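Local coordinates for protein-tyrosine phosphatase mitochondrial 1 (Mus musculus, PDB 3RGO) that dephosphorylates phosphatidylglycerophosphate to phosphatidylglycerol in the mitochondrial pathway to cardiolipin, and belongs to the dual-specificity protein-tyrosine phosphatases, at residues V32-E37 with Y93-A98; A98-S103 with K128-I133; L111-N116 with K144-E149. All coordinates share one frame; numbering follows the deposited sequence.

From the N terminus, contact 1 comes first: V32-E37 at the end of strand 29-35 meets Y93-A98 at the end of strand 91-95, pairing two neighbouring strands of the central sheet and closing a loop that holds helices and strand 57-61. A98 ends contact 1 and begins contact 2, in which the rest of the phosphate-binding loop and the start of helix 102-115, A98-S103, meet K128-I133 after helix 119-129. Both touch the same sulfate, and M35 of contact 1 packs on S103 of contact 2. Contact 3 opens further along helix 102-115, before contact 2 has closed, and ends on helix 137-154, so the loops of contacts 2 and 3 cross. Contact 1 lies in series with both.

Contact 1: residues V32-E37 with Y93-A98. With SO4 (sulfate ion), chain B.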
# COMPACT_ATOMS: atom_id res chain seq x y z
N VAL A 32 6.87 -5.03 -2.75
CA VAL A 32 6.87 -3.77 -2.03
C VAL A 32 6.25 -2.70 -2.91
O VAL A 32 6.57 -2.60 -4.10
CB VAL A 32 8.30 -3.37 -1.56
CG1 VAL A 32 9.26 -3.34 -2.73
CG2 VAL A 32 8.28 -2.02 -0.82
N ILE A 33 5.32 -1.95 -2.34
CA ILE A 33 4.74 -0.81 -3.04
C ILE A 33 5.37 0.44 -2.46
O ILE A 33 5.21 0.73 -1.28
CB ILE A 33 3.22 -0.75 -2.89
CG1 ILE A 33 2.59 -2.00 -3.52
CG2 ILE A 33 2.68 0.53 -3.54
CD1 ILE A 33 1.06 -2.05 -3.43
N THR A 34 6.11 1.15 -3.29
CA THR A 34 6.82 2.35 -2.85
C THR A 34 6.16 3.59 -3.43
O THR A 34 6.08 3.75 -4.65
CB THR A 34 8.30 2.31 -3.26
OG1 THR A 34 8.94 1.19 -2.63
CG2 THR A 34 9.00 3.60 -2.85
N MET A 35 5.69 4.46 -2.56
CA MET A 35 5.01 5.66 -3.00
C MET A 35 5.89 6.88 -2.80
O MET A 35 6.56 7.02 -1.77
CB MET A 35 3.68 5.82 -2.27
CG MET A 35 2.65 4.78 -2.67
SD MET A 35 1.30 4.63 -1.49
CE MET A 35 2.01 3.43 -0.38
N ASN A 36 5.89 7.76 -3.80
CA ASN A 36 6.63 9.02 -3.75
C ASN A 36 8.08 8.88 -3.30
O ASN A 36 8.56 9.67 -2.49
CB ASN A 36 5.90 10.03 -2.86
CG ASN A 36 4.64 10.59 -3.51
OD1 ASN A 36 4.01 11.50 -2.98
ND2 ASN A 36 4.29 10.04 -4.67
N GLU A 37 8.77 7.87 -3.81
CA GLU A 37 10.19 7.70 -3.54
C GLU A 37 10.93 9.03 -3.71
O GLU A 37 10.97 9.59 -4.80
CB GLU A 37 10.79 6.64 -4.47
CG GLU A 37 12.30 6.50 -4.36
CD GLU A 37 12.86 5.52 -5.36
OE1 GLU A 37 13.22 5.94 -6.48
OE2 GLU A 37 12.96 4.31 -5.03
N TYR A 93 4.71 -5.20 1.37
CA TYR A 93 4.94 -4.08 2.27
C TYR A 93 4.60 -2.79 1.53
O TYR A 93 5.14 -2.52 0.46
CB TYR A 93 6.40 -4.07 2.72
CG TYR A 93 6.73 -3.14 3.87
CD1 TYR A 93 6.97 -1.78 3.64
CD2 TYR A 93 6.85 -3.62 5.17
CE1 TYR A 93 7.30 -0.94 4.70
CE2 TYR A 93 7.19 -2.78 6.22
CZ TYR A 93 7.41 -1.44 5.98
OH TYR A 93 7.74 -0.61 7.03
N VAL A 94 3.70 -2.00 2.12
CA VAL A 94 3.22 -0.78 1.50
C VAL A 94 3.70 0.41 2.31
O VAL A 94 3.46 0.49 3.51
CB VAL A 94 1.66 -0.76 1.45
CG1 VAL A 94 1.16 0.48 0.74
CG2 VAL A 94 1.14 -2.01 0.75
N HIS A 95 4.39 1.34 1.65
CA HIS A 95 4.93 2.49 2.36
C HIS A 95 5.02 3.76 1.53
O HIS A 95 5.06 3.73 0.30
CB HIS A 95 6.33 2.18 2.90
CG HIS A 95 7.39 2.17 1.85
ND1 HIS A 95 8.12 3.29 1.52
CD2 HIS A 95 7.83 1.19 1.02
CE1 HIS A 95 8.97 3.00 0.55
NE2 HIS A 95 8.81 1.73 0.23
N CYS A 96 5.08 4.87 2.24
CA CYS A 96 5.58 6.11 1.69
C CYS A 96 6.69 6.54 2.64
O CYS A 96 7.77 5.95 2.64
CB CYS A 96 4.47 7.16 1.59
SG CYS A 96 4.96 8.67 0.73
N LYS A 97 6.40 7.52 3.49
CA LYS A 97 7.37 7.97 4.49
C LYS A 97 7.04 7.46 5.88
O LYS A 97 7.75 6.63 6.44
CB LYS A 97 7.45 9.50 4.51
CG LYS A 97 8.08 10.13 3.28
CD LYS A 97 8.26 11.63 3.48
CE LYS A 97 9.08 11.93 4.73
NZ LYS A 97 9.21 13.39 5.00
N ALA A 98 5.95 7.96 6.45
CA ALA A 98 5.61 7.69 7.84
C ALA A 98 4.63 6.53 8.01
O ALA A 98 4.40 6.07 9.13
CB ALA A 98 5.05 8.96 8.49
S SO4 B . 2.72 8.77 4.40
O1 SO4 B . 1.98 9.87 3.77
O2 SO4 B . 2.42 8.72 5.83
O3 SO4 B . 2.33 7.51 3.77
O4 SO4 B . 4.15 8.98 4.23
O HOH W 1 8.92 6.42 -0.16
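V32 and Y93 pair in two neighbouring parallel strands, 29-35 and 91-95, of the central sheet of the phosphatase fold, just where the second strand runs into the phosphate-binding loop. CG2 of V32 reaches the edge of the H95 ring in the ring plane, 3.7 Å from CD2. I33 then bonds on both sides of V94: its N donates to Y93 O, and its O accepts H95 N at 3.1 Å. On the opposite face of the sheet from V32, T34 and H95, I33 lies beside V94, the two side chains pointing the same way toward the side covered by helix 102-115.

T34 makes the side-chain hydrogen bond of the pair, OG1 to H95 NE2 at 2.9 Å, while its CA sits over one face of the imidazole. At the other ring nitrogen, H95 ND1 donates to C96 O almost straight (175°) and within the ring plane. Bonds at both nitrogens fix the rotation of the ring, and the hydroxyl of T34 has a further partner in Q58 of strand 57-61.

The last backbone bond joins M35 N to H95 O. Bent at chi3 (-88°), the M35 chain brings CE across V94, against CG1 at a tight 3.3 Å. One water donates to both M35 O and C96 O where the strands part. C96 is the predicted phosphocysteine nucleophile; anti to the backbone N (chi1 -173°), its SG stands 4.0 Å from N36 CB. Beyond it the chain curls around a sulfate, whose O4 accepts the amides of K97 and A98, the K97 N to O4 bond measuring 2.8 Å.

Contact 2: residues A98-S103 with K128-I133; sequences AGRSRS and KIRSHI. With SO4 (sulfate ion), chain B; SO4 (sulfate ion), chain C.
The phosphate-binding loop of the phosphatase site, closing on the N terminus of helix 102-115, is braced here by the turn after helix 119-129. R130, extended from CG to NE, lays its guanidinium edge against the loop backbone: NE donates to G99 O at 2.8 Å, close to the guanidinium plane. NH2 also reaches A98 O, a less certain bond because that oxygen is less surely placed. R130 NH1 is held by H3.

R100 crosses R130 at about a right angle and stands over a face of its guanidinium, R100 NH2 lying 3.7 Å above the plane over its centre. R100 NE and R130 NE, 3.3 Å apart, are two donors that do not bond, and the like charges probably repel. R130 NH2 lies over one face of the R100 guanidinium, toward the rim, and H132 CB over the opposite face.

Inward, the loop grips a sulfate: R100 N donates to O2, O1 accepts R102 N and NH1, and O3 accepts S103 OG at 2.7 Å. R102 NE and NH2 also bind a second sulfate. Amides ringing one tetrahedral anion, with the edge of an arginine guanidinium turned to it, are typical of the CX5R P-loop of protein-tyrosine phosphatases.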
# COMPACT_ATOMS: atom_id res chain seq x y z
N ALA A 98 5.95 7.96 6.45
CA ALA A 98 5.61 7.69 7.84
C ALA A 98 4.63 6.53 8.01
O ALA A 98 4.40 6.07 9.13
CB ALA A 98 5.05 8.96 8.49
N GLY A 99 4.05 6.07 6.90
CA GLY A 99 3.08 4.99 6.94
C GLY A 99 1.75 5.39 7.57
O GLY A 99 1.11 4.58 8.23
N ARG A 100 1.33 6.63 7.34
CA ARG A 100 0.16 7.17 8.02
C ARG A 100 -0.94 7.72 7.10
O ARG A 100 -2.10 7.82 7.50
CB ARG A 100 0.59 8.27 9.00
CG ARG A 100 0.87 7.79 10.41
CD ARG A 100 1.91 6.69 10.43
NE ARG A 100 1.76 5.80 11.58
CZ ARG A 100 2.47 5.88 12.70
NH1 ARG A 100 3.41 6.81 12.83
NH2 ARG A 100 2.26 5.02 13.68
N SER A 101 -0.58 8.09 5.87
CA SER A 101 -1.49 8.88 5.04
C SER A 101 -1.58 8.40 3.59
O SER A 101 -2.57 7.78 3.19
CB SER A 101 -1.08 10.35 5.08
OG SER A 101 -1.98 11.16 4.34
N ARG A 102 -0.56 8.70 2.80
CA ARG A 102 -0.52 8.29 1.40
C ARG A 102 -0.50 6.77 1.32
O ARG A 102 -1.23 6.16 0.53
CB ARG A 102 0.71 8.88 0.71
CG ARG A 102 0.66 10.39 0.60
CD ARG A 102 2.03 11.00 0.42
NE ARG A 102 1.96 12.46 0.45
CZ ARG A 102 1.97 13.18 1.57
NH1 ARG A 102 2.06 12.58 2.75
NH2 ARG A 102 1.90 14.50 1.51
N SER A 103 0.31 6.15 2.16
CA SER A 103 0.42 4.70 2.18
C SER A 103 -0.83 4.07 2.80
O SER A 103 -1.28 3.01 2.37
CB SER A 103 1.70 4.27 2.91
OG SER A 103 1.78 4.86 4.19
N LYS A 128 -7.64 1.01 13.57
CA LYS A 128 -7.78 0.15 14.74
C LYS A 128 -6.47 -0.59 15.01
O LYS A 128 -6.20 -1.02 16.13
CB LYS A 128 -8.93 -0.84 14.54
CG LYS A 128 -9.42 -1.50 15.82
CD LYS A 128 -10.62 -2.40 15.54
CE LYS A 128 -11.78 -1.62 14.93
NZ LYS A 128 -12.38 -0.64 15.89
N ILE A 129 -5.66 -0.72 13.96
CA ILE A 129 -4.40 -1.44 14.05
C ILE A 129 -3.20 -0.51 14.20
O ILE A 129 -2.31 -0.74 15.02
CB ILE A 129 -4.17 -2.34 12.82
CG1 ILE A 129 -5.25 -3.41 12.74
CG2 ILE A 129 -2.77 -2.96 12.86
CD1 ILE A 129 -5.29 -4.14 11.41
N ARG A 130 -3.18 0.55 13.38
CA ARG A 130 -2.04 1.46 13.34
C ARG A 130 -2.44 2.88 13.71
O ARG A 130 -3.44 3.41 13.22
CB ARG A 130 -1.39 1.42 11.96
CG ARG A 130 -0.15 2.28 11.81
CD ARG A 130 0.63 1.90 10.56
NE ARG A 130 1.77 2.78 10.33
CZ ARG A 130 2.97 2.62 10.89
NH1 ARG A 130 3.19 1.61 11.71
NH2 ARG A 130 3.95 3.47 10.61
N SER A 131 -1.65 3.51 14.58
CA SER A 131 -1.99 4.82 15.13
C SER A 131 -1.67 5.96 14.17
O SER A 131 -0.87 5.81 13.24
CB SER A 131 -1.24 5.04 16.44
OG SER A 131 0.13 5.31 16.20
N HIS A 132 -2.31 7.10 14.41
CA HIS A 132 -2.05 8.32 13.64
C HIS A 132 -2.33 8.19 12.14
O HIS A 132 -1.71 8.88 11.32
CB HIS A 132 -0.63 8.83 13.90
CG HIS A 132 -0.33 9.08 15.34
ND1 HIS A 132 -0.76 10.22 16.00
CD2 HIS A 132 0.33 8.34 16.26
CE1 HIS A 132 -0.36 10.17 17.26
NE2 HIS A 132 0.30 9.04 17.45
N ILE A 133 -3.25 7.31 11.78
CA ILE A 133 -3.72 7.27 10.41
C ILE A 133 -4.42 8.59 10.14
O ILE A 133 -5.29 9.02 10.90
CB ILE A 133 -4.71 6.11 10.18
CG1 ILE A 133 -4.03 4.77 10.48
CG2 ILE A 133 -5.24 6.14 8.74
CD1 ILE A 133 -2.76 4.54 9.68
S SO4 B . 2.72 8.77 4.40
O1 SO4 B . 1.98 9.87 3.77
O2 SO4 B . 2.42 8.72 5.83
O3 SO4 B . 2.33 7.51 3.77
O4 SO4 B . 4.15 8.98 4.23
S SO4 C . 1.38 14.89 -2.37
O1 SO4 C . 0.60 14.29 -3.46
O2 SO4 C . 0.52 15.11 -1.21
O3 SO4 C . 2.48 13.98 -2.01
O4 SO4 C . 1.94 16.16 -2.82

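Contact 3: residues L111-N116 with K144-E149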
# COMPACT_ATOMS: atom_id res chain seq x y z
N LEU A 111 -8.30 -2.77 0.77
CA LEU A 111 -9.36 -3.30 1.62
C LEU A 111 -10.75 -3.07 1.04
O LEU A 111 -11.63 -3.94 1.13
CB LEU A 111 -9.27 -2.69 3.02
CG LEU A 111 -8.02 -3.08 3.83
CD1 LEU A 111 -7.95 -2.28 5.12
CD2 LEU A 111 -7.99 -4.58 4.11
N ILE A 112 -10.96 -1.90 0.44
CA ILE A 112 -12.23 -1.61 -0.21
C ILE A 112 -12.55 -2.67 -1.25
O ILE A 112 -13.65 -3.22 -1.28
CB ILE A 112 -12.23 -0.22 -0.86
CG1 ILE A 112 -12.25 0.87 0.22
CG2 ILE A 112 -13.43 -0.07 -1.80
CD1 ILE A 112 -12.05 2.28 -0.31
N GLN A 113 -11.57 -2.97 -2.10
CA GLN A 113 -11.78 -3.92 -3.18
C GLN A 113 -11.94 -5.34 -2.64
O GLN A 113 -12.85 -6.05 -3.02
CB GLN A 113 -10.64 -3.86 -4.19
CG GLN A 113 -10.68 -5.01 -5.19
CD GLN A 113 -9.97 -4.68 -6.48
OE1 GLN A 113 -9.71 -3.52 -6.78
NE2 GLN A 113 -9.64 -5.71 -7.26
N VAL A 114 -11.04 -5.73 -1.74
CA VAL A 114 -11.05 -7.07 -1.17
C VAL A 114 -12.35 -7.38 -0.42
O VAL A 114 -12.89 -8.49 -0.53
CB VAL A 114 -9.85 -7.30 -0.24
CG1 VAL A 114 -10.00 -8.61 0.54
CG2 VAL A 114 -8.55 -7.30 -1.04
N HIS A 115 -12.86 -6.41 0.33
CA HIS A 115 -14.02 -6.67 1.19
C HIS A 115 -15.32 -6.06 0.70
O HIS A 115 -16.38 -6.26 1.31
CB HIS A 115 -13.73 -6.19 2.61
CG HIS A 115 -12.56 -6.86 3.25
ND1 HIS A 115 -12.61 -8.16 3.69
CD2 HIS A 115 -11.32 -6.41 3.53
CE1 HIS A 115 -11.44 -8.48 4.22
NE2 HIS A 115 -10.64 -7.44 4.14
N ASN A 116 -15.27 -5.34 -0.42
CA ASN A 116 -16.39 -4.52 -0.82
C ASN A 116 -16.85 -3.67 0.37
O ASN A 116 -18.03 -3.64 0.70
CB ASN A 116 -17.55 -5.39 -1.33
CG ASN A 116 -18.72 -4.57 -1.83
OD1 ASN A 116 -18.54 -3.48 -2.38
ND2 ASN A 116 -19.93 -5.08 -1.63
N LYS A 144 -13.53 7.34 -2.58
CA LYS A 144 -14.95 7.29 -2.92
C LYS A 144 -15.18 6.90 -4.38
O LYS A 144 -16.08 6.11 -4.69
CB LYS A 144 -15.63 8.63 -2.64
CG LYS A 144 -16.05 8.85 -1.19
CD LYS A 144 -17.01 10.04 -1.09
CE LYS A 144 -17.70 10.11 0.27
NZ LYS A 144 -16.73 10.32 1.38
N GLU A 145 -14.38 7.47 -5.28
CA GLU A 145 -14.50 7.15 -6.70
C GLU A 145 -14.06 5.71 -6.94
O GLU A 145 -14.64 4.98 -7.75
CB GLU A 145 -13.67 8.11 -7.56
CG GLU A 145 -14.15 9.55 -7.56
CD GLU A 145 -15.22 9.82 -8.61
OE1 GLU A 145 -16.15 8.98 -8.76
OE2 GLU A 145 -15.14 10.86 -9.30
N PHE A 146 -13.01 5.30 -6.22
CA PHE A 146 -12.50 3.94 -6.33
C PHE A 146 -13.59 2.95 -5.91
O PHE A 146 -13.78 1.91 -6.54
CB PHE A 146 -11.24 3.77 -5.47
CG PHE A 146 -10.58 2.42 -5.63
CD1 PHE A 146 -10.89 1.38 -4.77
CD2 PHE A 146 -9.65 2.21 -6.63
CE1 PHE A 146 -10.28 0.15 -4.91
CE2 PHE A 146 -9.05 0.98 -6.78
CZ PHE A 146 -9.36 -0.05 -5.92
N HIS A 147 -14.30 3.30 -4.84
CA HIS A 147 -15.40 2.49 -4.33
C HIS A 147 -16.51 2.32 -5.37
O HIS A 147 -17.07 1.24 -5.53
CB HIS A 147 -15.96 3.13 -3.05
CG HIS A 147 -17.00 2.30 -2.37
ND1 HIS A 147 -18.32 2.70 -2.25
CD2 HIS A 147 -16.93 1.08 -1.77
CE1 HIS A 147 -19.00 1.77 -1.60
NE2 HIS A 147 -18.18 0.78 -1.30
N LYS A 148 -16.84 3.40 -6.08
CA LYS A 148 -17.84 3.34 -7.14
C LYS A 148 -17.42 2.45 -8.30
O LYS A 148 -18.23 1.70 -8.85
CB LYS A 148 -18.17 4.74 -7.65
CG LYS A 148 -18.86 5.63 -6.64
CD LYS A 148 -19.18 6.99 -7.23
CE LYS A 148 -19.83 7.91 -6.20
NZ LYS A 148 -20.20 9.23 -6.79
N GLU A 149 -16.14 2.53 -8.68
CA GLU A 149 -15.60 1.73 -9.78
C GLU A 149 -15.59 0.25 -9.42
O GLU A 149 -15.91 -0.60 -10.25
CB GLU A 149 -14.19 2.19 -10.14
CG GLU A 149 -14.13 3.53 -10.85
CD GLU A 149 -12.74 3.85 -11.36
OE1 GLU A 149 -11.78 3.23 -10.88
OE2 GLU A 149 -12.61 4.73 -12.24
O HOH W 2 -20.01 -1.09 0.79
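Side-chain packing between two helices joins L111-N116, the C-terminal end of helix 102-115, to K144-E149 within helix 137-154, away from the catalytic site. The short segments run nearly parallel, their axes 9.9 Å apart at closest approach and crossing at -23°. I112 does most of the work from the first helix. Its CG2, anti to the backbone N, points between two aromatic side chains of the second helix and meets both at the edge. The nearer is H147, whose CD2 lies 3.7 Å from CG2, the two side chains crossing at about a right angle. The other is F146, with CD1 4.2 Å from the same methyl.

Both helices belong to the helical layer packed beside the central sheet in the dual-specificity phosphatase fold, and further members of that layer border the pair: A122 of helix 119-129 touches I112, while H76 of helix 72-88 meets the F146 ring. The next residue, Q113, crosses F146 obliquely. Its CB approaches CE1 at 4.1 Å, and the plane of its terminal amide is 24° from that of the ring. An alanine at F146 would probably open a gap beside I112 CG2 and Q113 CB and leave H76 without its ring partner.

Where the first helix ends, N116 takes positive phi and the chain turns off toward helix 119-129. Here the link becomes polar and looser. A water donates to N116 O at 3.2 Å and sits in the ring plane of H147, in a weak bond to NE2.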